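Local coordinates for putative glutathionylspermidine synthase (Methylobacillus flagellatus, PDB 3N6X), which is of unproven function but, as a putative glutathionylspermidine synthase of the circularly permuted ATP-grasp family, probably acts as an ATP-dependent ligase, at residues 139-151 against 157-169. Residues are numbered along the deposited sequence; the frame is centred on the assembly and turned at random.
Sequences GVYAHIAGVDLVR and FYVLEDNLRTPSG. With SO4 (sulfate ion), chain B.
Arg151 lies across one face of the Phe157 ring, and its atoms can be followed outward. Arg151 CB approaches Phe157 CE1 at 3.7 Å. Arg151 CG makes a CH-pi contact over the ring face, 3.9 Å from the centroid and 20° off the normal, and Arg151 CD comes closest to Phe157 CZ. Arg151 NE also lies nearest Phe157 CZ, and bonds Gly153 O; the guanidinium, tilted 31° to the ring, reaches salt bridges with Glu12 and Glu83. An extended chain with CG anti to the backbone N (chi1 -165°) produces this path. With an alanine at Phe157, the arginine's methylenes would probably lose their aromatic cover and the chain be freer to shift. The pair closes an antiparallel beta hairpin of strands 144-151 and 157-163, whose first strand also pairs with 423-435. Register slips at Leu160: Asp148 O accepts Leu160 N at 2.7 Å, whereas Asp148 N bonds Glu161 O, consistent with a beta bulge. Further along, Asn163 ND2 donates almost straight to Asp148 OD2 at 3.0 Å, from above the carboxylate plane; Arg430 holds OD1. Past the strand, Arg165 N and Thr166 N each hydrogen-bond a sulfate, probably from the crystallisation liquor, while Pro167 CG rests 3.7 Å from Ile144 CG2.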
# COMPACT_ATOMS: atom_id res chain seq x y z
N GLY A 139 14.99 14.42 6.30
CA GLY A 139 14.75 14.31 4.86
C GLY A 139 13.74 13.23 4.50
O GLY A 139 13.74 12.72 3.37
N VAL A 140 12.87 12.86 5.46
CA VAL A 140 11.85 11.84 5.24
C VAL A 140 10.54 12.48 4.81
O VAL A 140 10.00 13.32 5.52
CB VAL A 140 11.68 10.93 6.50
CG1 VAL A 140 10.58 9.89 6.28
CG2 VAL A 140 13.01 10.25 6.86
N TYR A 141 10.02 12.06 3.65
CA TYR A 141 8.74 12.56 3.13
C TYR A 141 7.68 11.52 3.29
O TYR A 141 6.56 11.84 3.71
CB TYR A 141 8.87 12.98 1.67
CG TYR A 141 9.66 14.26 1.47
CD1 TYR A 141 11.05 14.26 1.52
CD2 TYR A 141 9.01 15.47 1.20
CE1 TYR A 141 11.78 15.44 1.37
CE2 TYR A 141 9.74 16.66 1.02
CZ TYR A 141 11.13 16.63 1.09
OH TYR A 141 11.85 17.78 0.89
N ALA A 142 8.00 10.26 2.92
CA ALA A 142 7.09 9.14 3.02
C ALA A 142 7.50 8.30 4.21
O ALA A 142 8.30 7.36 4.07
CB ALA A 142 7.11 8.30 1.74
N HIS A 143 6.98 8.66 5.40
CA HIS A 143 7.24 7.96 6.68
C HIS A 143 6.65 6.56 6.59
O HIS A 143 7.21 5.62 7.15
CB HIS A 143 6.64 8.76 7.86
CG HIS A 143 7.16 10.16 7.93
ND1 HIS A 143 6.74 11.13 7.04
CD2 HIS A 143 8.14 10.68 8.71
CE1 HIS A 143 7.46 12.22 7.32
NE2 HIS A 143 8.31 11.99 8.32
N ILE A 144 5.54 6.43 5.84
CA ILE A 144 4.92 5.15 5.52
C ILE A 144 4.76 5.06 4.00
O ILE A 144 4.15 5.95 3.38
CB ILE A 144 3.57 4.93 6.23
CG1 ILE A 144 3.64 5.26 7.74
CG2 ILE A 144 3.02 3.49 5.97
CD1 ILE A 144 2.32 5.21 8.42
N ALA A 145 5.24 3.96 3.41
CA ALA A 145 5.11 3.71 1.99
C ALA A 145 4.57 2.32 1.76
O ALA A 145 5.15 1.35 2.24
CB ALA A 145 6.47 3.85 1.32
N GLY A 146 3.45 2.24 1.07
CA GLY A 146 2.86 0.97 0.65
C GLY A 146 3.34 0.62 -0.74
O GLY A 146 3.38 1.48 -1.62
N VAL A 147 3.77 -0.62 -0.94
CA VAL A 147 4.29 -1.07 -2.24
C VAL A 147 3.45 -2.24 -2.71
O VAL A 147 3.49 -3.29 -2.10
CB VAL A 147 5.81 -1.48 -2.13
CG1 VAL A 147 6.38 -1.84 -3.50
CG2 VAL A 147 6.64 -0.39 -1.46
N ASP A 148 2.69 -2.06 -3.79
CA ASP A 148 1.86 -3.15 -4.30
C ASP A 148 2.70 -4.09 -5.19
O ASP A 148 3.26 -3.65 -6.19
CB ASP A 148 0.59 -2.63 -5.01
CG ASP A 148 -0.36 -1.89 -4.06
OD1 ASP A 148 -0.64 -2.43 -2.96
OD2 ASP A 148 -0.81 -0.77 -4.41
N LEU A 149 2.83 -5.35 -4.78
CA LEU A 149 3.68 -6.33 -5.45
C LEU A 149 2.90 -7.49 -5.99
O LEU A 149 1.96 -7.96 -5.35
CB LEU A 149 4.75 -6.87 -4.48
CG LEU A 149 5.70 -5.86 -3.90
CD1 LEU A 149 6.33 -6.39 -2.64
CD2 LEU A 149 6.78 -5.51 -4.90
N VAL A 150 3.37 -8.04 -7.12
CA VAL A 150 2.81 -9.24 -7.73
C VAL A 150 3.94 -10.20 -8.05
O VAL A 150 5.08 -9.77 -8.27
CB VAL A 150 1.91 -8.96 -8.97
CG1 VAL A 150 0.67 -8.16 -8.58
CG2 VAL A 150 2.68 -8.27 -10.09
N ARG A 151 3.65 -11.50 -8.03
CA ARG A 151 4.64 -12.54 -8.30
C ARG A 151 4.33 -13.23 -9.63
O ARG A 151 3.16 -13.46 -9.94
CB ARG A 151 4.63 -13.55 -7.16
CG ARG A 151 5.83 -14.46 -7.13
CD ARG A 151 5.71 -15.47 -6.01
NE ARG A 151 6.95 -16.23 -5.85
CZ ARG A 151 7.26 -16.90 -4.74
NH1 ARG A 151 6.44 -16.90 -3.70
NH2 ARG A 151 8.41 -17.56 -4.67
N PHE A 157 9.31 -10.85 -9.02
CA PHE A 157 8.37 -9.93 -8.37
C PHE A 157 8.32 -8.59 -9.09
O PHE A 157 9.37 -8.04 -9.44
CB PHE A 157 8.74 -9.71 -6.90
CG PHE A 157 8.31 -10.82 -5.98
CD1 PHE A 157 7.04 -10.81 -5.40
CD2 PHE A 157 9.17 -11.87 -5.67
CE1 PHE A 157 6.64 -11.84 -4.54
CE2 PHE A 157 8.76 -12.90 -4.82
CZ PHE A 157 7.50 -12.88 -4.26
N TYR A 158 7.11 -8.02 -9.26
CA TYR A 158 6.92 -6.73 -9.91
C TYR A 158 6.21 -5.73 -9.01
O TYR A 158 5.19 -6.08 -8.41
CB TYR A 158 6.11 -6.88 -11.21
CG TYR A 158 6.82 -7.64 -12.29
CD1 TYR A 158 7.61 -6.99 -13.23
CD2 TYR A 158 6.64 -9.01 -12.44
CE1 TYR A 158 8.24 -7.68 -14.26
CE2 TYR A 158 7.28 -9.72 -13.45
CZ TYR A 158 8.06 -9.05 -14.37
OH TYR A 158 8.69 -9.76 -15.37
N VAL A 159 6.68 -4.47 -8.99
CA VAL A 159 5.97 -3.41 -8.26
C VAL A 159 4.89 -2.85 -9.18
O VAL A 159 5.21 -2.30 -10.22
CB VAL A 159 6.91 -2.27 -7.76
CG1 VAL A 159 6.12 -1.16 -7.08
CG2 VAL A 159 8.00 -2.81 -6.84
N LEU A 160 3.62 -3.02 -8.82
CA LEU A 160 2.52 -2.50 -9.63
C LEU A 160 2.32 -1.00 -9.42
O LEU A 160 1.92 -0.30 -10.35
CB LEU A 160 1.20 -3.21 -9.27
CG LEU A 160 0.88 -4.53 -9.97
CD1 LEU A 160 -0.57 -4.86 -9.80
CD2 LEU A 160 1.19 -4.47 -11.43
N GLU A 161 2.52 -0.52 -8.18
CA GLU A 161 2.20 0.85 -7.80
C GLU A 161 2.85 1.20 -6.47
O GLU A 161 3.04 0.33 -5.63
CB GLU A 161 0.66 0.97 -7.65
CG GLU A 161 0.12 2.39 -7.63
CD GLU A 161 -1.40 2.48 -7.59
OE1 GLU A 161 -2.05 1.48 -7.21
OE2 GLU A 161 -1.93 3.55 -7.95
N ASP A 162 3.13 2.50 -6.26
CA ASP A 162 3.65 3.02 -4.99
C ASP A 162 2.52 3.79 -4.28
O ASP A 162 1.67 4.37 -4.95
CB ASP A 162 4.88 3.93 -5.24
CG ASP A 162 6.04 3.23 -5.94
OD1 ASP A 162 6.63 2.30 -5.34
OD2 ASP A 162 6.37 3.62 -7.09
N ASN A 163 2.46 3.74 -2.93
CA ASN A 163 1.41 4.45 -2.15
C ASN A 163 2.08 5.28 -1.07
O ASN A 163 2.48 4.74 -0.04
CB ASN A 163 0.41 3.47 -1.53
CG ASN A 163 -0.24 2.56 -2.53
OD1 ASN A 163 -1.21 2.93 -3.20
ND2 ASN A 163 0.29 1.35 -2.67
N LEU A 164 2.22 6.60 -1.31
CA LEU A 164 2.99 7.50 -0.45
C LEU A 164 2.18 8.64 0.17
O LEU A 164 2.77 9.53 0.79
CB LEU A 164 4.18 8.09 -1.26
CG LEU A 164 4.98 7.14 -2.17
CD1 LEU A 164 5.88 7.92 -3.09
CD2 LEU A 164 5.81 6.18 -1.37
N ARG A 165 0.87 8.68 -0.06
CA ARG A 165 0.03 9.78 0.42
C ARG A 165 -0.48 9.51 1.85
O ARG A 165 0.05 10.10 2.81
CB ARG A 165 -1.12 10.07 -0.58
CG ARG A 165 -0.57 10.65 -1.90
CD ARG A 165 -1.55 10.56 -3.04
NE ARG A 165 -0.85 10.59 -4.32
CZ ARG A 165 -1.38 11.02 -5.46
NH1 ARG A 165 -2.62 11.48 -5.48
NH2 ARG A 165 -0.67 11.02 -6.57
N THR A 166 -1.48 8.62 2.01
CA THR A 166 -1.99 8.16 3.32
C THR A 166 -2.16 6.61 3.23
O THR A 166 -3.31 6.13 3.26
CB THR A 166 -3.34 8.88 3.69
OG1 THR A 166 -4.30 8.62 2.66
CG2 THR A 166 -3.18 10.39 3.91
N PRO A 167 -1.06 5.83 2.93
CA PRO A 167 -1.23 4.37 2.72
C PRO A 167 -2.04 3.67 3.80
O PRO A 167 -1.91 3.99 4.99
CB PRO A 167 0.22 3.85 2.63
CG PRO A 167 1.06 4.95 3.18
CD PRO A 167 0.36 6.22 2.84
N SER A 168 -2.90 2.74 3.38
CA SER A 168 -3.79 2.04 4.31
C SER A 168 -3.75 0.53 4.11
O SER A 168 -3.19 0.05 3.12
CB SER A 168 -5.21 2.55 4.17
OG SER A 168 -5.67 2.39 2.83
N GLY A 169 -4.34 -0.21 5.05
CA GLY A 169 -4.44 -1.67 4.97
C GLY A 169 -3.82 -2.42 6.13
O GLY A 169 -4.06 -3.63 6.25
S SO4 B . -2.21 6.27 -0.73
O1 SO4 B . -2.25 4.84 -0.51
O2 SO4 B . -0.84 6.72 -0.84
O3 SO4 B . -2.94 6.56 -1.95
O4 SO4 B . -2.87 6.95 0.35